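Local coordinates for protein methyl transferase from Methanosarcina acetivorans (PDB 6MRO) that binds S-adenosyl-L-homocysteine and calcium ions and is probably an S-adenosylmethionine-dependent methyltransferase with a Rossmann-like fold, at residues Asp14-Gln19 with Arg43-Met49; Val103-Phe109 with Tyr134-Cys138; Phe109-Asp114 with Pro150-Ser154; Phe166-Lys172 with Tyr188-Lys194. The protein carries 1 engineered substitution. The contacts are given in a common frame with arbitrary orientation. Where two conformers were deposited one is given. Numbering follows the deposited sequence.

Interaction 1: Asp14-Gln19 with Arg43-Met49; sequences DIDHPQ and RGENAIM
Glu45, Pro18 and Asp14 carry most of this contact between an irregular loop, Asp14-Gln19, and the start of helix 45-51. Glu45, in the first turn of that helix, lies against the loop backbone: its CB is 3.5 Å from His17 O and its CG 3.6 Å from Ile15 O. Both chi1 and chi2 are m, and the carboxylate pairs with Lys73 and Arg77, while water 2 joins Glu45 OE2 (2.9 Å) to Asp16 O (3.2 Å). The backbones come nearest at Pro18, whose CA is 4.6 Å from the CA of Asn46; Pro18 CG lies 3.6 Å from Met49 CB. Gly44, at phi 90°, is the N-cap. Such a glycine-bearing turn into a helix is consistent with the GxGxxA motif of Rossmann-like methyltransferases, where it borders the cofactor site; here Asn46 touches the bound S-adenosyl-L-homocysteine. With chi1 m, Asn46 accepts a hydrogen bond at OD1 from Gln19 N, 2.8 Å away, where helix 20-27 begins. At the other end Asp14, chi1 t, forms a salt bridge from OD2 to Arg43 NH2 at 2.7 Å, and water 1 links Asp14 OD1 (2.8 Å) to Arg43 N (2.9 Å). The arginine, with chi2 and chi3 t, also pairs with Asp69.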
# COMPACT_ATOMS: atom_id res chain seq x y z
N ASP A 14 4.77 0.07 -11.77
CA ASP A 14 4.56 -1.36 -11.94
C ASP A 14 5.90 -2.07 -12.16
O ASP A 14 6.18 -2.65 -13.21
CB ASP A 14 3.58 -1.61 -13.08
CG ASP A 14 3.17 -3.04 -13.19
OD1 ASP A 14 3.09 -3.71 -12.13
OD2 ASP A 14 2.94 -3.49 -14.34
N ILE A 15 6.74 -2.01 -11.13
CA ILE A 15 8.07 -2.62 -11.18
C ILE A 15 7.96 -4.14 -11.05
O ILE A 15 6.97 -4.69 -10.57
CB ILE A 15 9.00 -2.03 -10.11
CG1 ILE A 15 8.38 -2.17 -8.71
CG2 ILE A 15 9.34 -0.58 -10.45
CD1 ILE A 15 9.36 -1.82 -7.60
N ASP A 16 9.02 -4.83 -11.49
CA ASP A 16 9.05 -6.28 -11.54
C ASP A 16 9.61 -6.91 -10.27
O ASP A 16 10.14 -8.02 -10.32
CB ASP A 16 9.86 -6.75 -12.77
CG ASP A 16 11.37 -6.49 -12.65
OD1 ASP A 16 11.87 -6.00 -11.62
OD2 ASP A 16 12.07 -6.79 -13.63
N HIS A 17 9.51 -6.22 -9.14
CA HIS A 17 10.00 -6.72 -7.87
C HIS A 17 9.23 -6.01 -6.76
O HIS A 17 8.57 -4.99 -7.01
CB HIS A 17 11.52 -6.50 -7.74
CG HIS A 17 11.96 -5.08 -7.95
ND1 HIS A 17 12.14 -4.54 -9.21
CD2 HIS A 17 12.32 -4.12 -7.07
CE1 HIS A 17 12.57 -3.29 -9.09
NE2 HIS A 17 12.68 -3.01 -7.81
N PRO A 18 9.29 -6.52 -5.53
CA PRO A 18 8.68 -5.78 -4.42
C PRO A 18 9.41 -4.47 -4.22
O PRO A 18 10.59 -4.34 -4.54
CB PRO A 18 8.88 -6.71 -3.22
CG PRO A 18 9.11 -8.07 -3.83
CD PRO A 18 9.84 -7.81 -5.10
N GLN A 19 8.70 -3.48 -3.68
CA GLN A 19 9.35 -2.23 -3.33
C GLN A 19 10.41 -2.47 -2.26
O GLN A 19 10.15 -3.18 -1.28
CB GLN A 19 8.34 -1.19 -2.83
CG GLN A 19 7.56 -0.55 -3.97
CD GLN A 19 8.40 0.41 -4.75
OE1 GLN A 19 9.50 0.76 -4.35
NE2 GLN A 19 7.92 0.79 -5.93
N ARG A 43 -0.31 -5.34 -9.50
CA ARG A 43 0.04 -6.64 -10.06
C ARG A 43 0.79 -7.54 -9.07
O ARG A 43 1.42 -8.52 -9.49
CB ARG A 43 0.85 -6.46 -11.34
CG ARG A 43 -0.04 -6.14 -12.51
CD ARG A 43 0.72 -5.78 -13.78
NE ARG A 43 -0.18 -5.79 -14.92
CZ ARG A 43 -0.16 -4.90 -15.91
NH1 ARG A 43 -1.01 -5.01 -16.93
NH2 ARG A 43 0.68 -3.86 -15.84
N GLY A 44 0.76 -7.20 -7.77
CA GLY A 44 0.95 -8.18 -6.71
C GLY A 44 2.35 -8.46 -6.21
O GLY A 44 2.52 -9.40 -5.43
N GLU A 45 3.36 -7.66 -6.60
CA GLU A 45 4.73 -7.96 -6.17
C GLU A 45 4.88 -7.92 -4.65
O GLU A 45 5.42 -8.85 -4.04
CB GLU A 45 5.73 -7.01 -6.84
CG GLU A 45 5.83 -7.20 -8.32
CD GLU A 45 6.58 -8.47 -8.70
OE1 GLU A 45 6.42 -8.90 -9.86
OE2 GLU A 45 7.33 -9.03 -7.86
N ASN A 46 4.40 -6.86 -4.01
CA ASN A 46 4.56 -6.77 -2.56
C ASN A 46 3.74 -7.85 -1.85
O ASN A 46 4.19 -8.42 -0.85
CB ASN A 46 4.15 -5.39 -2.05
CG ASN A 46 5.12 -4.31 -2.48
OD1 ASN A 46 6.33 -4.52 -2.49
ND2 ASN A 46 4.59 -3.12 -2.79
N ALA A 47 2.55 -8.13 -2.37
CA ALA A 47 1.68 -9.12 -1.73
C ALA A 47 2.30 -10.50 -1.80
O ALA A 47 2.30 -11.24 -0.80
CB ALA A 47 0.31 -9.11 -2.41
N ILE A 48 2.88 -10.85 -2.95
CA ILE A 48 3.54 -12.14 -3.09
C ILE A 48 4.74 -12.23 -2.16
O ILE A 48 5.00 -13.26 -1.54
CB ILE A 48 3.92 -12.38 -4.56
CG1 ILE A 48 2.65 -12.61 -5.40
CG2 ILE A 48 4.87 -13.56 -4.69
CD1 ILE A 48 2.87 -12.58 -6.90
N MET A 49 5.47 -11.13 -2.02
CA MET A 49 6.62 -11.13 -1.12
C MET A 49 6.18 -11.44 0.32
O MET A 49 6.81 -12.25 1.01
CB MET A 49 7.34 -9.78 -1.21
CG MET A 49 8.64 -9.75 -0.46
SD MET A 49 8.32 -9.17 1.21
CE MET A 49 7.89 -7.46 0.91
O HOH W 1 1.63 -3.18 -9.77
O HOH W 2 9.74 -10.57 -8.37

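Interaction 2: Val103-Phe109 with Tyr134-Cys138; sequences VIDSGLF and YFMLC. With SAH (S-adenosyl-L-homocysteine), chain B.
Parallel strands 103-106 and 134-138 run 4.7 Å apart, axes at 2°, in register from Val103-Tyr134 to Ser106-Leu137. Val103 O accepts from Phe135 N (2.9 Å); Val103 CG1 packs 3.9 Å from Tyr134 CD2. Ile104 points to the other face, with Phe135 and towards Phe22. Asp105 turns both backbone groups to the same partner strand, N donating to Phe135 O and O accepting from Leu137 N (both 2.8 Å); its side chain, chi1 t, accepts from Tyr134 OH on OD1 (2.7 Å) and from Phe109 N on OD2 (3.0 Å). Ser106 ends the strand at the cofactor site, as in Rossmann-like methyltransferases: O accepts from SAH N (2.9 Å) and OG donates to SAH O (3.0 Å). Gly107, phi 86°, turns the chain, its N donating to Leu137 O (3.2 Å). Phe109 CD2 packs 3.5 Å from Met136 CE; Met136 SD, 4.8 Å from the Phe109 ring centroid, makes an oblique Met-aromatic contact. Tyrosine and backbone donors on a buried carboxylate thus fix the turn after the ligand-binding serine.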
# COMPACT_ATOMS: atom_id res chain seq x y z
N VAL A 103 -1.58 -4.01 7.40
CA VAL A 103 -2.01 -3.43 6.13
C VAL A 103 -0.80 -2.75 5.50
O VAL A 103 -0.15 -1.92 6.16
CB VAL A 103 -3.16 -2.42 6.28
CG1 VAL A 103 -3.46 -1.74 4.92
CG2 VAL A 103 -4.43 -3.11 6.83
N ILE A 104 -0.50 -3.07 4.23
CA ILE A 104 0.54 -2.37 3.48
C ILE A 104 -0.10 -1.55 2.37
O ILE A 104 -1.08 -1.93 1.75
CB ILE A 104 1.65 -3.29 2.91
CG1 ILE A 104 1.12 -4.25 1.84
CG2 ILE A 104 2.36 -4.03 4.05
CD1 ILE A 104 2.24 -4.98 1.07
N ASP A 105 0.50 -0.39 2.11
CA ASP A 105 -0.05 0.60 1.20
C ASP A 105 1.14 1.11 0.40
O ASP A 105 1.96 1.87 0.91
CB ASP A 105 -0.75 1.69 2.01
CG ASP A 105 -1.23 2.87 1.19
OD1 ASP A 105 -2.17 3.51 1.70
OD2 ASP A 105 -0.72 3.15 0.08
N SER A 106 1.28 0.63 -0.85
CA SER A 106 2.43 0.96 -1.69
C SER A 106 1.89 1.84 -2.81
O SER A 106 1.54 1.35 -3.89
CB SER A 106 3.12 -0.33 -2.24
OG SER A 106 4.19 -0.05 -3.14
N GLY A 107 1.80 3.15 -2.55
CA GLY A 107 1.30 4.08 -3.55
C GLY A 107 -0.20 4.28 -3.63
O GLY A 107 -0.65 5.02 -4.53
N LEU A 108 -1.00 3.67 -2.75
CA LEU A 108 -2.45 3.93 -2.81
C LEU A 108 -2.80 5.26 -2.15
O LEU A 108 -3.49 6.10 -2.74
CB LEU A 108 -3.23 2.78 -2.17
CG LEU A 108 -4.75 3.02 -2.08
CD1 LEU A 108 -5.37 3.31 -3.48
CD2 LEU A 108 -5.50 1.85 -1.39
N PHE A 109 -2.35 5.46 -0.91
CA PHE A 109 -2.59 6.74 -0.23
C PHE A 109 -2.26 7.89 -1.16
O PHE A 109 -3.00 8.88 -1.22
CB PHE A 109 -1.77 6.84 1.05
CG PHE A 109 -1.84 8.20 1.69
CD1 PHE A 109 -3.00 8.63 2.31
CD2 PHE A 109 -0.74 9.05 1.65
CE1 PHE A 109 -3.07 9.90 2.89
CE2 PHE A 109 -0.80 10.31 2.23
CZ PHE A 109 -1.96 10.74 2.85
N TYR A 134 0.12 -0.57 10.20
CA TYR A 134 -0.10 0.04 8.90
C TYR A 134 1.24 0.58 8.41
O TYR A 134 1.87 1.39 9.11
CB TYR A 134 -1.13 1.17 8.99
CG TYR A 134 -1.38 1.97 7.71
CD1 TYR A 134 -1.21 3.35 7.70
CD2 TYR A 134 -1.81 1.34 6.54
CE1 TYR A 134 -1.45 4.08 6.56
CE2 TYR A 134 -2.07 2.07 5.38
CZ TYR A 134 -1.88 3.44 5.41
OH TYR A 134 -2.13 4.18 4.30
N PHE A 135 1.67 0.11 7.24
CA PHE A 135 2.89 0.57 6.58
C PHE A 135 2.51 1.20 5.25
O PHE A 135 1.87 0.55 4.41
CB PHE A 135 3.86 -0.59 6.35
CG PHE A 135 4.33 -1.23 7.62
CD1 PHE A 135 5.25 -0.59 8.42
CD2 PHE A 135 3.86 -2.48 7.99
CE1 PHE A 135 5.69 -1.17 9.61
CE2 PHE A 135 4.30 -3.08 9.16
CZ PHE A 135 5.22 -2.43 9.97
N MET A 136 2.90 2.46 5.06
CA MET A 136 2.50 3.20 3.88
C MET A 136 3.71 3.86 3.25
O MET A 136 4.52 4.48 3.94
CB MET A 136 1.44 4.25 4.24
CG MET A 136 0.90 5.04 3.06
SD MET A 136 1.90 6.49 2.61
CE MET A 136 1.45 7.57 3.97
N LEU A 137 3.83 3.71 1.94
CA LEU A 137 4.93 4.27 1.17
C LEU A 137 4.40 5.30 0.20
O LEU A 137 3.46 5.02 -0.56
CB LEU A 137 5.68 3.14 0.45
CG LEU A 137 6.80 3.46 -0.53
CD1 LEU A 137 8.02 3.93 0.23
CD2 LEU A 137 7.12 2.18 -1.35
N CYS A 138 5.00 6.49 0.20
CA CYS A 138 4.56 7.56 -0.69
C CYS A 138 5.75 8.44 -1.05
O CYS A 138 6.80 8.42 -0.39
CB CYS A 138 3.43 8.37 -0.04
SG CYS A 138 3.93 9.21 1.50
N SAH B . 0.62 -1.23 -4.87
CA SAH B . 0.89 -1.45 -6.30
CB SAH B . 0.08 -0.49 -7.16
CG SAH B . 0.23 0.97 -6.76
SD SAH B . -0.58 2.12 -7.89
C SAH B . 2.37 -1.30 -6.63
O SAH B . 3.17 -0.89 -5.78
OXT SAH B . 2.78 -1.59 -7.76
C5' SAH B . -2.10 2.37 -6.92
C4' SAH B . -3.10 1.23 -7.07
O4' SAH B . -4.25 1.52 -6.29
C3' SAH B . -3.58 0.96 -8.50
O3' SAH B . -3.34 -0.41 -8.78
C2' SAH B . -5.05 1.32 -8.46
O2' SAH B . -5.88 0.55 -9.32
C1' SAH B . -5.40 1.10 -7.00
N9 SAH B . -6.54 1.87 -6.48
C8 SAH B . -6.80 3.21 -6.64
N7 SAH B . -7.92 3.50 -5.96
C5 SAH B . -8.36 2.37 -5.35
C6 SAH B . -9.46 2.09 -4.54
N6 SAH B . -10.32 3.05 -4.22
N1 SAH B . -9.64 0.82 -4.08
C2 SAH B . -8.74 -0.18 -4.40
N3 SAH B . -7.67 0.08 -5.22
C4 SAH B . -7.48 1.35 -5.67
O HOH W 3 0.79 5.32 -0.68

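Interaction 3: Phe109-Asp114 with Pro150-Ser154; sequences FHVITD and PRRAS. With CA (calcium ion), chain D.
Arg151 reaches from the loop before helix 155-162 to the turn after strand 100-106. With chi1 m, chi2 t and chi3 m, its NH1 and NH2 each donate to Ile112 O at 3.2 Å, and NH2 makes a salt bridge with Asp114 OD1, also 3.2 Å. Neither segment is regular: a cis peptide bond precedes Pro150, Ser154 is the N-cap of helix 155-162, and the nearest CA atoms, of His110 and Arg152, are 7.2 Å apart. His110, chi1 t, turns its ring edge to Arg151 O, 3.0 Å from CE1. In this Rossmann-like fold the segments follow neighbouring parallel strands, 100-106 and 132-139, beyond whose C-terminal ends the contact lies; Val111 touches the bound S-adenosyl-L-homocysteine. Arg152 O binds calcium at 2.3 Å, beside water 4 (2.4 Å from the ion) and water 5 (2.5 Å); Asp141, Glu146 and Glu157 also coordinate it. Water 4 accepts from Arg152 N at 3.1 Å, Arg152 NE donates to Ser140 O, and Ala153 CB rests 4.1 Å from Phe109 CE2.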
# COMPACT_ATOMS: atom_id res chain seq x y z
N PHE A 109 -2.35 5.46 -0.91
CA PHE A 109 -2.59 6.74 -0.23
C PHE A 109 -2.26 7.89 -1.16
O PHE A 109 -3.00 8.88 -1.22
CB PHE A 109 -1.77 6.84 1.05
CG PHE A 109 -1.84 8.20 1.69
CD1 PHE A 109 -3.00 8.63 2.31
CD2 PHE A 109 -0.74 9.05 1.65
CE1 PHE A 109 -3.07 9.90 2.89
CE2 PHE A 109 -0.80 10.31 2.23
CZ PHE A 109 -1.96 10.74 2.85
N HIS A 110 -1.18 7.74 -1.93
CA HIS A 110 -0.72 8.75 -2.88
C HIS A 110 -1.81 9.17 -3.85
O HIS A 110 -1.87 10.33 -4.25
CB HIS A 110 0.51 8.20 -3.63
CG HIS A 110 0.99 9.06 -4.75
ND1 HIS A 110 1.64 10.26 -4.55
CD2 HIS A 110 0.94 8.88 -6.10
CE1 HIS A 110 1.95 10.80 -5.72
NE2 HIS A 110 1.55 9.97 -6.67
N VAL A 111 -2.70 8.25 -4.24
CA VAL A 111 -3.70 8.57 -5.25
C VAL A 111 -5.07 8.86 -4.66
O VAL A 111 -5.94 9.37 -5.38
CB VAL A 111 -3.81 7.47 -6.33
CG1 VAL A 111 -2.47 7.25 -7.00
CG2 VAL A 111 -4.35 6.18 -5.74
N ILE A 112 -5.30 8.55 -3.38
CA ILE A 112 -6.58 8.86 -2.75
C ILE A 112 -6.79 10.37 -2.75
O ILE A 112 -5.90 11.14 -2.35
CB ILE A 112 -6.59 8.28 -1.32
CG1 ILE A 112 -6.53 6.75 -1.36
CG2 ILE A 112 -7.84 8.75 -0.55
CD1 ILE A 112 -7.75 6.10 -2.03
N THR A 113 -7.97 10.81 -3.19
CA THR A 113 -8.25 12.23 -3.28
C THR A 113 -8.56 12.82 -1.90
O THR A 113 -8.90 12.11 -0.96
CB THR A 113 -9.44 12.52 -4.21
OG1 THR A 113 -10.64 12.05 -3.59
CG2 THR A 113 -9.25 11.82 -5.55
N ASP A 114 -8.45 14.15 -1.82
CA ASP A 114 -8.67 14.85 -0.56
C ASP A 114 -10.04 14.53 0.03
O ASP A 114 -10.16 14.23 1.22
CB ASP A 114 -8.53 16.36 -0.75
CG ASP A 114 -7.08 16.80 -0.93
OD1 ASP A 114 -6.18 15.95 -0.80
OD2 ASP A 114 -6.86 17.99 -1.20
N PRO A 150 2.72 15.54 -9.81
CA PRO A 150 1.66 15.05 -8.91
C PRO A 150 1.86 15.50 -7.46
O PRO A 150 2.95 15.95 -7.11
CB PRO A 150 1.79 13.53 -9.01
CG PRO A 150 2.48 13.29 -10.30
CD PRO A 150 3.40 14.44 -10.51
N ARG A 151 0.81 15.39 -6.64
CA ARG A 151 0.94 15.66 -5.22
C ARG A 151 2.06 14.82 -4.61
O ARG A 151 2.39 13.74 -5.11
CB ARG A 151 -0.37 15.36 -4.48
CG ARG A 151 -1.46 16.42 -4.62
CD ARG A 151 -2.76 15.91 -3.99
NE ARG A 151 -3.16 14.64 -4.59
CZ ARG A 151 -4.00 13.77 -4.02
NH1 ARG A 151 -4.31 12.64 -4.64
NH2 ARG A 151 -4.53 14.04 -2.83
N ARG A 152 2.66 15.33 -3.54
CA ARG A 152 3.57 14.54 -2.73
C ARG A 152 3.25 14.83 -1.27
O ARG A 152 2.77 15.92 -0.93
CB ARG A 152 5.05 14.85 -3.03
CG ARG A 152 5.45 14.70 -4.51
CD ARG A 152 6.97 14.53 -4.67
NE ARG A 152 7.74 15.69 -4.18
CZ ARG A 152 7.94 16.81 -4.87
NH1 ARG A 152 7.44 16.95 -6.09
NH2 ARG A 152 8.64 17.80 -4.33
N ALA A 153 3.50 13.86 -0.40
CA ALA A 153 3.05 13.94 0.98
C ALA A 153 4.19 14.43 1.87
O ALA A 153 5.30 13.90 1.81
CB ALA A 153 2.51 12.59 1.46
N SER A 154 3.92 15.46 2.66
CA SER A 154 4.88 15.92 3.65
C SER A 154 4.66 15.16 4.95
O SER A 154 3.66 14.48 5.13
CB SER A 154 4.73 17.41 3.89
OG SER A 154 3.49 17.67 4.52
CA CA D . 1.94 18.01 -0.51
O HOH W 4 2.30 18.28 -2.84
O HOH W 5 -0.12 16.75 -0.99

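Interaction 4: Phe166-Lys172 with Tyr188-Lys194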
# COMPACT_ATOMS: atom_id res chain seq x y z
N PHE A 166 -4.51 6.73 14.36
CA PHE A 166 -3.36 5.85 14.48
C PHE A 166 -2.30 6.46 15.38
O PHE A 166 -2.20 7.68 15.53
CB PHE A 166 -2.71 5.56 13.12
CG PHE A 166 -3.62 4.84 12.16
CD1 PHE A 166 -4.52 5.55 11.38
CD2 PHE A 166 -3.59 3.46 12.05
CE1 PHE A 166 -5.37 4.89 10.51
CE2 PHE A 166 -4.44 2.80 11.18
CZ PHE A 166 -5.31 3.52 10.40
N ASN A 167 -1.49 5.58 15.97
CA ASN A 167 -0.28 6.01 16.65
C ASN A 167 0.87 5.92 15.66
O ASN A 167 1.14 4.85 15.09
CB ASN A 167 -0.02 5.17 17.90
CG ASN A 167 -1.09 5.35 18.95
OD1 ASN A 167 -1.52 6.48 19.22
ND2 ASN A 167 -1.54 4.26 19.53
N ILE A 168 1.52 7.04 15.42
CA ILE A 168 2.58 7.10 14.42
C ILE A 168 3.87 6.66 15.11
O ILE A 168 4.24 7.22 16.15
CB ILE A 168 2.69 8.50 13.83
CG1 ILE A 168 1.39 8.82 13.08
CG2 ILE A 168 3.88 8.59 12.88
CD1 ILE A 168 1.32 10.21 12.53
N ILE A 169 4.52 5.64 14.56
CA ILE A 169 5.78 5.17 15.11
C ILE A 169 6.95 5.93 14.52
O ILE A 169 7.78 6.48 15.25
CB ILE A 169 5.92 3.65 14.90
CG1 ILE A 169 4.67 2.91 15.42
CG2 ILE A 169 7.18 3.13 15.59
CD1 ILE A 169 4.41 3.07 16.90
N TYR A 170 6.99 6.02 13.19
CA TYR A 170 7.98 6.83 12.51
C TYR A 170 7.47 7.20 11.12
O TYR A 170 6.56 6.56 10.58
CB TYR A 170 9.33 6.11 12.41
CG TYR A 170 9.35 4.79 11.65
CD1 TYR A 170 9.21 4.74 10.25
CD2 TYR A 170 9.58 3.60 12.32
CE1 TYR A 170 9.27 3.53 9.57
CE2 TYR A 170 9.63 2.38 11.65
CZ TYR A 170 9.47 2.36 10.28
OH TYR A 170 9.53 1.16 9.62
N ILE A 171 8.06 8.26 10.57
CA ILE A 171 8.01 8.55 9.14
C ILE A 171 9.46 8.67 8.69
O ILE A 171 10.16 9.63 9.07
CB ILE A 171 7.23 9.84 8.84
CG1 ILE A 171 5.83 9.78 9.47
CG2 ILE A 171 7.14 10.07 7.34
CD1 ILE A 171 5.10 11.11 9.49
N LYS A 172 9.92 7.71 7.90
CA LYS A 172 11.32 7.56 7.53
C LYS A 172 11.54 7.94 6.07
O LYS A 172 10.72 7.62 5.20
CB LYS A 172 11.79 6.12 7.74
CG LYS A 172 12.38 5.85 9.10
CD LYS A 172 12.78 4.38 9.27
CE LYS A 172 13.27 4.15 10.69
NZ LYS A 172 13.30 2.72 11.09
N TYR A 188 8.69 8.61 1.57
CA TYR A 188 8.45 8.43 3.00
C TYR A 188 7.87 7.05 3.27
O TYR A 188 7.02 6.57 2.51
CB TYR A 188 7.48 9.48 3.54
CG TYR A 188 8.11 10.81 3.84
CD1 TYR A 188 9.37 10.89 4.40
CD2 TYR A 188 7.43 12.00 3.56
CE1 TYR A 188 9.95 12.11 4.69
CE2 TYR A 188 8.00 13.22 3.84
CZ TYR A 188 9.26 13.27 4.40
OH TYR A 188 9.84 14.50 4.67
N LEU A 189 8.30 6.43 4.36
CA LEU A 189 7.68 5.21 4.86
C LEU A 189 7.10 5.50 6.24
O LEU A 189 7.84 5.84 7.18
CB LEU A 189 8.68 4.06 4.94
CG LEU A 189 8.06 2.76 5.47
CD1 LEU A 189 7.17 2.12 4.41
CD2 LEU A 189 9.14 1.80 5.94
N LEU A 190 5.79 5.40 6.35
CA LEU A 190 5.09 5.54 7.61
C LEU A 190 4.91 4.18 8.25
O LEU A 190 4.43 3.23 7.60
CB LEU A 190 3.73 6.22 7.39
CG LEU A 190 2.69 6.02 8.49
CD1 LEU A 190 3.07 6.83 9.73
CD2 LEU A 190 1.33 6.44 7.96
N SER A 191 5.27 4.07 9.52
CA SER A 191 4.90 2.95 10.36
C SER A 191 3.91 3.47 11.39
O SER A 191 4.23 4.40 12.15
CB SER A 191 6.12 2.33 11.04
OG SER A 191 5.74 1.36 12.01
N ALA A 192 2.71 2.89 11.40
CA ALA A 192 1.68 3.33 12.33
C ALA A 192 1.01 2.10 12.93
O ALA A 192 1.10 1.00 12.39
CB ALA A 192 0.66 4.23 11.62
N THR A 193 0.36 2.30 14.08
CA THR A 193 -0.35 1.22 14.76
C THR A 193 -1.76 1.66 15.14
O THR A 193 -2.01 2.83 15.43
CB THR A 193 0.39 0.73 16.02
OG1 THR A 193 0.21 1.67 17.09
CG2 THR A 193 1.87 0.53 15.74
N LYS A 194 -2.68 0.70 15.14
CA LYS A 194 -4.08 1.00 15.43
C LYS A 194 -4.28 1.48 16.86
O LYS A 194 -3.94 0.79 17.81
CB LYS A 194 -4.95 -0.23 15.16
CG LYS A 194 -6.40 -0.06 15.59
CD LYS A 194 -7.30 -1.11 14.94
CE LYS A 194 -8.75 -0.84 15.28
NZ LYS A 194 -9.69 -1.69 14.50
OXT LYS A 194 -4.79 2.58 17.10
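Backbone hydrogen bonds dominate this antiparallel pairing. At one end Asn167 N donates to Thr193 O and Thr193 N to Asn167 O, each at 2.9 Å; at the other, Lys172 N reaches Leu189 O at 2.9 Å and Leu189 N reaches Lys172 O at 2.8 Å. Between them Ser191 N bonds to Tyr170 O at 3.0 Å, while Ser191 O takes two donors, Ile169 N at 2.7 Å and, weakly, Tyr170 N at 3.4 Å. Two residues facing one define a classic beta bulge: the register slips by one between the Ile168-Ala192 and Tyr170-Ser191 pairs, and Ile169, with phi/psi near -88/-50°, is the extra residue. The strands, their axes 174° apart in direction, form the C-terminal beta hairpin, and 167-177 is the outermost strand at this end of a mixed sheet whose order, 3-2-1-4-5-7-6, is that of class I methyltransferases. On one face Tyr170, chi1 p, lays its ring over Ser191, whose CB is 3.5 Å from the ring centroid in a CH-pi contact; Tyr170 OH is hydrogen-bonded to Glu30. Leu189 CD2 lies 4.0 Å from Tyr170 CE1. The opposite face carries Ile171, its CG2 4.1 Å from the Tyr188 ring centroid, and Ile168, whose CG2 meets Leu190 CD1 at 3.7 Å. Helix 155-162 covers part of this face through Ile158 and Phe162, and Phe166 CB packs 3.9 Å from Ala192 CB.

Interaction 2 occupies the middle of the structure, about 3 Å from the chain's centre, and each of the others touches it. Interaction 1 meets it at the ligand pocket, where Asn46 ND2 lies 3.1 Å from Ser106 OG and Gln19 CG 3.5 Å from the same atom. Interaction 3 shares Phe109 with it and adds Cys138 SG against Ala153 CB at 3.7 Å, so one chain turn links the S-adenosyl-L-homocysteine side to the calcium loop. Interaction 4 continues the same sheet: Cys138 O to Tyr188 N (2.7 Å) and Met136 O to Leu190 N (2.9 Å) are probable hydrogen bonds. Interactions 1 and 4 lie on opposite sides of the centre, about 21 Å between their centres.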